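Uncharacterized protein AF_1796 (Archaeoglobus fulgidus, PDB 1VIM) is of unknown function but probably binds a carbohydrate derivative and may act as an isomerase. Local coordinates at residues S49-G54 against D89-V94; K118-T123 against A134-V139. All blocks are in the same frame, centred on the assembly; numbering follows the deposited sequence.

In the fold
After the helices 12-31 and 34-46, the chain enters the parallel sheet at strand 50-53. It then runs through helix 56-71 and strand 76-78 before strand 92-96 comes back to the other side of 50-53, so contact 1 closes a long excursion of 34 residues. Helix 103-115 leads on to strand 118-123, and contact 2 closes the much shorter passage through helix 129-133 to strand 136-139, at the edge of the sheet within this chain. The two contacts neither nest nor cross but follow in series. Strands 92-96 and 118-123 are neighbours, joined through backbone bonds of Leu93 to Lys118 and Val120, so the contacts form one continuous sheet.

Contact 1 of 2, residues S49-G54 against D89-V94; sequences SIFVIG and DQDVLV
With CG anti to its carbonyl carbon in both residues, Phe51 (chi1 -69°) and Asp91 (chi1 -60°) bring ring and carboxylate together at the start of the strand pair. Phe51 CE1 lies 3.5 Å from Asp91 OD2, with the two planes inclined by 42°. The other oxygen, Asp91 OD1, accepts a weak, bent bond from Ser49 N at 3.0 Å. Stronger ties fix the carboxylate from outside: OD2 takes the backbone N-H of Thr88 and forms a salt bridge with Arg48, so this buried acid probably has its charge well compensated.

Beyond Asp91 the strands run parallel in register, Ile50 beside Val92, Phe51 beside Leu93 and Val52 beside Val94. Val92 N binds Ser49 O, Phe51 N binds Val92 O at 2.8 Å, Val94 N binds Phe51 O, and Ile53 N reaches Val94 O at 2.9 Å. Leu93 bends at chi2, which carries CD1 over the neighbouring strand to 3.9 Å from Phe51 CB and, in one of two conformers of Ile53, to 3.8 Å from Ile53 CG2. Helix 103-115 covers this side through Ser109 and Ala112 on Leu93, whereas the Phe51 ring meets that of Tyr77.

On the opposite face Ile50 and Val92 lie side by side, CG1 to CG1 at 3.8 Å, and Ile50 CG2 also touches Val94 CG2 at 4.1 Å. Leu69, Ala62 and Ala66 of helix 56-71 pack on Ile50 and Val52 there. Strand 50-53 lies inside the sheet, between 76-78 and 92-96, and leads through Gly54 into helix 56-71, a strand-turn-helix succession consistent with the Rossmann-like alpha/beta sandwich of SIS domains.

Contact 2 of 2, residues K118-T123 against A134-V139; sequences KLVAVT and ADVVMV
From Val120 beside Val136 to Thr123 beside Val139, strands 118-123 and 136-139 run parallel, their axes 16° apart and 4.8 Å from each other at closest approach. Leu119, Ala134 and Asp135 form the lead-in to the pair. Leu119 O grips two successive N-H groups, those of Asp135 (2.7 Å) and Val136 (3.3 Å), both in its carbonyl plane, while Leu119 N gives its own hydrogen to Asp135 OD1 at 2.9 Å. That oxygen is met on its anti side and also forms a salt bridge with Lys113, so the carboxylate holds the strand start to helix 103-115. Lys118 crosses Asp135 at about a right angle and meets it through aliphatic carbon, CB lying 3.5 Å from OD1.

Leu119 turns CG anti to its backbone N (chi1 173°), and its CD2 comes to 3.8 Å from Ala134 CA; Leu130 and Met133 of helix 129-133 press on the same side chain. An alanine here would probably open a gap between strand 118-123 and helix 129-133, beside Ala134, leaving Leu130 and Met133 without the leucine branches they touch. Ala121 CB lies 3.8 Å from Ala134 CB. Strand, short helix and neighbouring strand make a beta-alpha-beta unit, the building block of the SIS domain's parallel sheet, with helix 129-133 over the face of Leu119 and Ala121.

Toward the far end Ala121 N binds Val136 O, Met138 N binds Ala121 O, and Thr123 N meets Met138 O, while Thr123 OG1 bonds to the carbonyl of Ser97 among others. On the other face Val120 CG2 sits 4.2 Å from Val136 CB, and helix 34-46 covers both valines through Met40, Thr36 and Leu43.

Contact 1 of 2, residues S49-G54 against D89-V94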
loop_
_atom_site.group_PDB
_atom_site.type_symbol
_atom_site.label_atom_id
_atom_site.label_comp_id
_atom_site.label_asym_id
_atom_site.label_seq_id
_atom_site.Cartn_x
_atom_site.Cartn_y
_atom_site.Cartn_z
ATOM N N SER A 49 15.859 14.174 7.980
ATOM C CA SER A 49 15.277 13.120 7.161
ATOM C C SER A 49 14.287 13.730 6.196
ATOM O O SER A 49 13.868 14.871 6.371
ATOM C CB SER A 49 14.598 12.034 7.981
ATOM O OG SER A 49 15.265 11.671 9.158
ATOM N N ILE A 50 13.975 12.974 5.146
ATOM C CA ILE A 50 13.140 13.433 4.054
ATOM C C ILE A 50 11.850 12.636 4.101
ATOM O O ILE A 50 11.862 11.409 4.237
ATOM C CB ILE A 50 13.846 13.226 2.686
ATOM C CG1 ILE A 50 15.202 13.951 2.689
ATOM C CG2 ILE A 50 12.947 13.700 1.536
ATOM C CD1 ILE A 50 16.359 13.065 2.307
ATOM N N PHE A 51 10.739 13.359 3.991
ATOM C CA PHE A 51 9.434 12.737 3.904
ATOM C C PHE A 51 8.855 13.092 2.552
ATOM O O PHE A 51 9.042 14.242 2.090
ATOM C CB PHE A 51 8.515 13.279 5.001
ATOM C CG PHE A 51 8.888 12.849 6.407
ATOM C CD1 PHE A 51 10.069 13.281 7.023
ATOM C CD2 PHE A 51 8.024 12.046 7.149
ATOM C CE1 PHE A 51 10.388 12.875 8.318
ATOM C CE2 PHE A 51 8.321 11.672 8.447
ATOM C CZ PHE A 51 9.499 12.060 9.025
ATOM N N VAL A 52 8.144 12.159 1.911
ATOM C CA VAL A 52 7.547 12.454 0.601
ATOM C C VAL A 52 6.052 12.199 0.614
ATOM O O VAL A 52 5.562 11.317 1.353
ATOM C CB VAL A 52 8.187 11.665 -0.553
ATOM C CG1 VAL A 52 9.698 11.832 -0.530
ATOM C CG2 VAL A 52 7.754 10.204 -0.506
ATOM N N ILE A 53 5.312 12.960 -0.199
ATOM C CA ILE A 53 3.866 12.739 -0.302
ATOM C C ILE A 53 3.355 13.118 -1.672
ATOM O O ILE A 53 3.779 14.130 -2.239
ATOM C CB ILE A 53 3.075 13.503 0.798
ATOM C CG1 ILE A 53 1.571 13.168 0.710
ATOM C CG2 ILE A 53 3.286 15.026 0.685
ATOM C CD1 ILE A 53 0.774 13.695 1.859
ATOM N N GLY A 54 2.437 12.304 -2.198
ATOM C CA GLY A 54 1.560 12.694 -3.292
ATOM C C GLY A 54 0.300 11.875 -3.200
ATOM O O GLY A 54 0.287 10.856 -2.505
ATOM N N ASP A 89 10.765 19.544 13.078
ATOM C CA ASP A 89 11.240 20.803 12.517
ATOM C C ASP A 89 12.665 20.746 11.919
ATOM O O ASP A 89 13.154 21.783 11.432
ATOM C CB ASP A 89 11.081 21.950 13.533
ATOM C CG ASP A 89 11.939 21.794 14.770
ATOM O OD1 ASP A 89 12.889 20.981 14.782
ATOM O OD2 ASP A 89 11.714 22.505 15.787
ATOM N N GLN A 90 13.315 19.579 11.925
ATOM C CA GLN A 90 14.588 19.425 11.230
ATOM C C GLN A 90 14.452 18.691 9.902
ATOM O O GLN A 90 15.460 18.450 9.217
ATOM C CB GLN A 90 15.578 18.657 12.095
ATOM C CG GLN A 90 15.936 19.395 13.386
ATOM C CD GLN A 90 17.211 18.863 13.987
ATOM O OE1 GLN A 90 17.653 17.760 13.665
ATOM N NE2 GLN A 90 17.840 19.676 14.832
ATOM N N ASP A 91 13.221 18.308 9.547
ATOM C CA ASP A 91 13.008 17.492 8.364
ATOM C C ASP A 91 12.557 18.324 7.167
ATOM O O ASP A 91 12.268 19.511 7.279
ATOM C CB ASP A 91 11.983 16.395 8.709
ATOM C CG ASP A 91 12.454 15.523 9.819
ATOM O OD1 ASP A 91 13.672 15.160 9.854
ATOM O OD2 ASP A 91 11.686 15.139 10.718
ATOM N N VAL A 92 12.493 17.672 6.015
ATOM C CA VAL A 92 11.937 18.295 4.830
ATOM C C VAL A 92 10.872 17.379 4.252
ATOM O O VAL A 92 11.057 16.167 4.190
ATOM C CB VAL A 92 13.030 18.638 3.799
ATOM C CG1 VAL A 92 13.721 17.406 3.284
ATOM C CG2 VAL A 92 12.450 19.465 2.638
ATOM N N LEU A 93 9.772 17.976 3.845
ATOM C CA LEU A 93 8.692 17.280 3.156
ATOM C C LEU A 93 8.758 17.668 1.699
ATOM O O LEU A 93 8.863 18.863 1.376
ATOM C CB LEU A 93 7.355 17.736 3.741
ATOM C CG LEU A 93 6.081 17.168 3.102
ATOM C CD1 LEU A 93 6.020 15.615 3.196
ATOM C CD2 LEU A 93 4.878 17.783 3.775
ATOM N N VAL A 94 8.696 16.673 0.823
ATOM C CA VAL A 94 8.619 16.904 -0.618
ATOM C C VAL A 94 7.202 16.511 -1.027
ATOM O O VAL A 94 6.823 15.345 -0.943
ATOM C CB VAL A 94 9.649 16.071 -1.408
ATOM C CG1 VAL A 94 9.509 16.367 -2.910
ATOM C CG2 VAL A 94 11.093 16.376 -0.902
#

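Contact 2 of 2, residues K118-T123 against A134-V139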
loop_
_atom_site.group_PDB
_atom_site.type_symbol
_atom_site.label_atom_id
_atom_site.label_comp_id
_atom_site.label_asym_id
_atom_site.label_seq_id
_atom_site.Cartn_x
_atom_site.Cartn_y
_atom_site.Cartn_z
ATOM N N LYS A 118 10.573 21.947 6.741
ATOM C CA LYS A 118 10.648 22.653 5.468
ATOM C C LYS A 118 9.849 21.890 4.401
ATOM O O LYS A 118 9.529 20.703 4.580
ATOM C CB LYS A 118 12.109 22.861 5.044
ATOM C CG LYS A 118 12.824 23.868 5.991
ATOM C CD LYS A 118 14.223 24.157 5.569
ATOM C CE LYS A 118 14.891 25.076 6.577
ATOM N NZ LYS A 118 16.243 25.454 6.057
ATOM N N LEU A 119 9.544 22.565 3.293
ATOM C CA LEU A 119 8.694 22.003 2.254
ATOM C C LEU A 119 9.246 22.345 0.882
ATOM O O LEU A 119 9.554 23.514 0.598
ATOM C CB LEU A 119 7.266 22.551 2.397
ATOM C CG LEU A 119 6.244 22.219 1.302
ATOM C CD1 LEU A 119 5.927 20.704 1.249
ATOM C CD2 LEU A 119 4.932 23.021 1.499
ATOM N N VAL A 120 9.415 21.317 0.061
ATOM C CA VAL A 120 9.679 21.464 -1.354
ATOM C C VAL A 120 8.415 21.088 -2.084
ATOM O O VAL A 120 7.896 19.979 -1.898
ATOM C CB VAL A 120 10.823 20.558 -1.841
ATOM C CG1 VAL A 120 11.015 20.691 -3.339
ATOM C CG2 VAL A 120 12.109 20.833 -1.075
ATOM N N ALA A 121 7.929 21.990 -2.939
ATOM C CA ALA A 121 6.756 21.703 -3.760
ATOM C C ALA A 121 7.211 21.387 -5.164
ATOM O O ALA A 121 7.852 22.209 -5.793
ATOM C CB ALA A 121 5.776 22.890 -3.748
ATOM N N VAL A 122 6.873 20.193 -5.652
ATOM C CA VAL A 122 7.096 19.815 -7.047
ATOM C C VAL A 122 5.735 19.932 -7.718
ATOM O O VAL A 122 4.845 19.107 -7.482
ATOM C CB VAL A 122 7.664 18.392 -7.194
ATOM C CG1 VAL A 122 7.859 18.055 -8.663
ATOM C CG2 VAL A 122 8.966 18.243 -6.410
ATOM N N THR A 123 5.591 20.965 -8.534
ATOM C CA THR A 123 4.272 21.387 -9.003
ATOM C C THR A 123 4.372 22.108 -10.331
ATOM O O THR A 123 5.435 22.636 -10.666
ATOM C CB THR A 123 3.586 22.288 -7.913
ATOM O OG1 THR A 123 2.272 22.699 -8.337
ATOM C CG2 THR A 123 4.353 23.607 -7.659
ATOM N N ALA A 134 5.715 26.765 0.353
ATOM C CA ALA A 134 6.950 26.004 0.182
ATOM C C ALA A 134 8.180 26.845 0.385
ATOM O O ALA A 134 8.202 28.028 0.053
ATOM C CB ALA A 134 6.994 25.409 -1.199
ATOM N N ASP A 135 9.217 26.221 0.917
ATOM C CA ASP A 135 10.518 26.860 0.971
ATOM C C ASP A 135 11.200 26.899 -0.381
ATOM O O ASP A 135 11.955 27.853 -0.681
ATOM C CB ASP A 135 11.381 26.138 2.004
ATOM C CG ASP A 135 10.798 26.248 3.369
ATOM O OD1 ASP A 135 10.028 25.364 3.785
ATOM O OD2 ASP A 135 11.039 27.225 4.123
ATOM N N VAL A 136 10.968 25.867 -1.194
ATOM C CA VAL A 136 11.502 25.763 -2.542
ATOM C C VAL A 136 10.349 25.298 -3.414
ATOM O O VAL A 136 9.665 24.304 -3.093
ATOM C CB VAL A 136 12.657 24.729 -2.637
ATOM C CG1 VAL A 136 13.072 24.509 -4.062
ATOM C CG2 VAL A 136 13.856 25.182 -1.795
ATOM N N VAL A 137 10.103 26.043 -4.481
ATOM C CA VAL A 137 9.049 25.732 -5.439
ATOM C C VAL A 137 9.743 25.253 -6.707
ATOM O O VAL A 137 10.360 26.055 -7.427
ATOM C CB VAL A 137 8.179 26.970 -5.723
ATOM C CG1 VAL A 137 7.113 26.664 -6.770
ATOM C CG2 VAL A 137 7.590 27.506 -4.418
ATOM N N MET A 138 9.690 23.943 -6.945
ATOM C CA MET A 138 10.337 23.337 -8.082
ATOM C C MET A 138 9.304 23.168 -9.183
ATOM O O MET A 138 8.452 22.270 -9.127
ATOM C CB MET A 138 10.979 22.014 -7.642
ATOM C CG MET A 138 11.773 21.293 -8.696
ATOM S SD MET A 138 13.329 22.164 -9.109
ATOM C CE MET A 138 13.029 22.514 -10.774
ATOM N N VAL A 139 9.324 24.094 -10.144
ATOM C CA VAL A 139 8.278 24.133 -11.149
ATOM C C VAL A 139 8.577 23.161 -12.260
ATOM O O VAL A 139 9.619 23.223 -12.908
ATOM C CB VAL A 139 8.105 25.544 -11.712
ATOM C CG1 VAL A 139 6.998 25.545 -12.754
ATOM C CG2 VAL A 139 7.773 26.514 -10.581
#